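Local coordinates for protein multi-copper Oxidase CueO (PDB 6EVG) that probably oxidises phenolic substrates at its copper centres as a laccase-like enzyme, with activity towards lignin model compounds and lignosulfonate, at residues A[127-132]-A[267-272]. Residues are numbered along the deposited sequence; the frame is centred on the assembly and turned at random.
Sequences FNWFHP and GERYEV. With EDO (1,2-ethanediol), chain D.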
# COMPACT_ATOMS: atom_id res chain seq x y z
N PHE A 127 -6.52 0.86 -7.95
CA PHE A 127 -5.48 -0.15 -7.70
C PHE A 127 -5.27 -0.25 -6.19
O PHE A 127 -4.71 0.65 -5.59
CB PHE A 127 -4.20 0.25 -8.44
CG PHE A 127 -3.02 -0.63 -8.19
CD1 PHE A 127 -3.05 -2.01 -8.37
CD2 PHE A 127 -1.79 -0.13 -7.82
CE1 PHE A 127 -1.94 -2.80 -8.19
CE2 PHE A 127 -0.68 -0.91 -7.60
CZ PHE A 127 -0.75 -2.24 -7.82
N ASN A 128 -5.77 -1.36 -5.65
CA ASN A 128 -5.80 -1.64 -4.21
C ASN A 128 -4.95 -2.84 -3.90
O ASN A 128 -4.34 -3.45 -4.80
CB ASN A 128 -7.26 -1.77 -3.75
CG ASN A 128 -8.07 -0.59 -4.26
OD1 ASN A 128 -7.78 0.55 -3.87
ND2 ASN A 128 -9.04 -0.86 -5.09
N TRP A 129 -4.91 -3.26 -2.64
CA TRP A 129 -4.09 -4.41 -2.26
C TRP A 129 -4.61 -5.01 -0.97
O TRP A 129 -5.59 -4.54 -0.40
CB TRP A 129 -2.60 -4.07 -2.21
CG TRP A 129 -2.17 -3.16 -1.11
CD1 TRP A 129 -2.58 -1.89 -0.83
CD2 TRP A 129 -1.11 -3.44 -0.19
NE1 TRP A 129 -1.84 -1.38 0.22
CE2 TRP A 129 -0.95 -2.33 0.64
CE3 TRP A 129 -0.29 -4.56 0.03
CZ2 TRP A 129 0.04 -2.29 1.64
CZ3 TRP A 129 0.67 -4.54 1.00
CH2 TRP A 129 0.84 -3.38 1.81
N PHE A 130 -3.95 -6.07 -0.50
CA PHE A 130 -4.37 -6.71 0.74
C PHE A 130 -3.22 -7.38 1.40
O PHE A 130 -2.26 -7.83 0.73
CB PHE A 130 -5.58 -7.67 0.51
CG PHE A 130 -5.43 -8.65 -0.58
CD1 PHE A 130 -4.93 -9.92 -0.37
CD2 PHE A 130 -5.87 -8.37 -1.88
CE1 PHE A 130 -4.86 -10.86 -1.40
CE2 PHE A 130 -5.77 -9.29 -2.93
CZ PHE A 130 -5.28 -10.52 -2.67
N HIS A 131 -3.28 -7.48 2.73
CA HIS A 131 -2.12 -7.91 3.52
C HIS A 131 -2.60 -8.09 4.95
O HIS A 131 -3.68 -7.62 5.31
CB HIS A 131 -1.02 -6.85 3.43
CG HIS A 131 -1.48 -5.50 3.90
ND1 HIS A 131 -1.57 -5.16 5.24
CD2 HIS A 131 -1.99 -4.47 3.22
CE1 HIS A 131 -2.05 -3.93 5.32
NE2 HIS A 131 -2.28 -3.46 4.10
N PRO A 132 -1.79 -8.73 5.79
CA PRO A 132 -2.24 -8.95 7.20
C PRO A 132 -2.33 -7.64 7.94
O PRO A 132 -1.62 -6.67 7.67
CB PRO A 132 -1.14 -9.82 7.80
CG PRO A 132 -0.53 -10.51 6.59
CD PRO A 132 -0.56 -9.45 5.54
N GLY A 267 2.29 1.38 1.70
CA GLY A 267 0.84 1.38 1.57
C GLY A 267 0.26 2.22 0.49
O GLY A 267 -0.90 1.99 0.10
N GLU A 268 1.01 3.20 -0.02
CA GLU A 268 0.55 4.02 -1.12
C GLU A 268 0.68 3.28 -2.44
O GLU A 268 1.56 2.45 -2.65
CB GLU A 268 1.35 5.33 -1.22
CG GLU A 268 1.17 6.31 -0.08
CD GLU A 268 1.82 7.65 -0.48
OE1 GLU A 268 3.05 7.77 -0.29
OE2 GLU A 268 1.07 8.53 -0.99
N ARG A 269 -0.22 3.72 -3.34
CA ARG A 269 -0.19 3.26 -4.73
C ARG A 269 -0.21 4.46 -5.65
O ARG A 269 -0.94 5.42 -5.42
CB ARG A 269 -1.39 2.36 -5.10
CG ARG A 269 -1.42 1.00 -4.41
CD ARG A 269 -2.03 1.01 -3.02
NE ARG A 269 -3.46 1.24 -3.07
CZ ARG A 269 -4.17 1.76 -2.08
NH1 ARG A 269 -3.60 2.16 -0.94
NH2 ARG A 269 -5.50 1.87 -2.22
N TYR A 270 0.52 4.36 -6.77
CA TYR A 270 0.40 5.32 -7.86
C TYR A 270 0.40 4.53 -9.18
O TYR A 270 1.23 3.63 -9.37
CB TYR A 270 1.54 6.32 -7.89
CG TYR A 270 1.50 7.30 -6.73
CD1 TYR A 270 0.73 8.44 -6.80
CD2 TYR A 270 2.16 7.05 -5.55
CE1 TYR A 270 0.67 9.34 -5.73
CE2 TYR A 270 2.12 7.93 -4.48
CZ TYR A 270 1.36 9.06 -4.59
OH TYR A 270 1.24 9.95 -3.50
N GLU A 271 -0.49 4.93 -10.08
CA GLU A 271 -0.46 4.41 -11.46
C GLU A 271 0.15 5.49 -12.35
O GLU A 271 -0.29 6.66 -12.29
CB GLU A 271 -1.84 4.04 -11.95
CG GLU A 271 -2.60 3.05 -11.08
CD GLU A 271 -3.91 2.61 -11.66
OE1 GLU A 271 -3.98 2.32 -12.86
OE2 GLU A 271 -4.90 2.62 -10.92
N VAL A 272 1.18 5.11 -13.10
CA VAL A 272 1.90 6.06 -13.95
C VAL A 272 1.98 5.52 -15.35
O VAL A 272 2.00 4.32 -15.62
CB VAL A 272 3.28 6.33 -13.39
CG1 VAL A 272 3.21 6.88 -11.98
CG2 VAL A 272 4.23 5.18 -13.52
C1 EDO D . 1.51 12.14 -0.36
O1 EDO D . 1.51 10.91 0.36
C2 EDO D . 1.79 13.28 0.59
O2 EDO D . 3.12 13.23 1.14
O HOH W 1 -5.80 3.57 -8.50
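Arg-269 carries most of the contact, reaching across to Phe-127, Asn-128 and Trp-129. Its CB and CG lie against the ring of Phe-127, with Arg-269 CG 3.6 Å from Phe-127 CD2. The chain then bends at chi2 (83°) and chi3 (70°), which brings NE to Phe-127 O and NH1 round to Gly-267 O. Arg-269 CD comes 3.7 Å from Trp-129 CD1, at the pyrrole corner of the indole. Arg-269 NE donates to Phe-127 O at 2.9 Å; the bond is nearly straight (174°), falls on a carbonyl lone pair and lies in the guanidinium plane. Arg-269 NH2 donates to Asn-128 OD1 at 3.1 Å. This bond is more bent, and OD1 sits slightly out of the guanidinium plane. Arg-269 NH1 donates to Gly-267 O at 2.9 Å, within its own segment. Trp-129 CD1 lies over one face of the guanidinium. Asp-462 forms a salt bridge to NH2.

At the other end of the contact, Glu-271 OE2 comes 3.5 Å from Phe-127 CB. A water links the same OE2 to Phe-127 N, while OE1 pairs with Arg-221. Asn-128 ND2 is hydrogen-bonded to Ser-126 OG, which probably helps to hold OD1 towards the arginine. Trp-129 CZ2 rests 3.8 Å from Gly-267 CA.

The strands belong to different sheets, in the first and second cupredoxin-like regions of the fold. Side-chain packing and hydrogen bonds, one to a main-chain carbonyl, join these regions in the interior. His-131 is hydrogen-bonded to His-93; both lie in HXH-type motifs, so this end probably leads to the trinuclear copper site.

Each guanidinium nitrogen has an oxygen acceptor. Asp-462, from the third such region, probably offsets the positive charge. The arginine's hydrogen bonds tie the first two regions together away from bulk solvent.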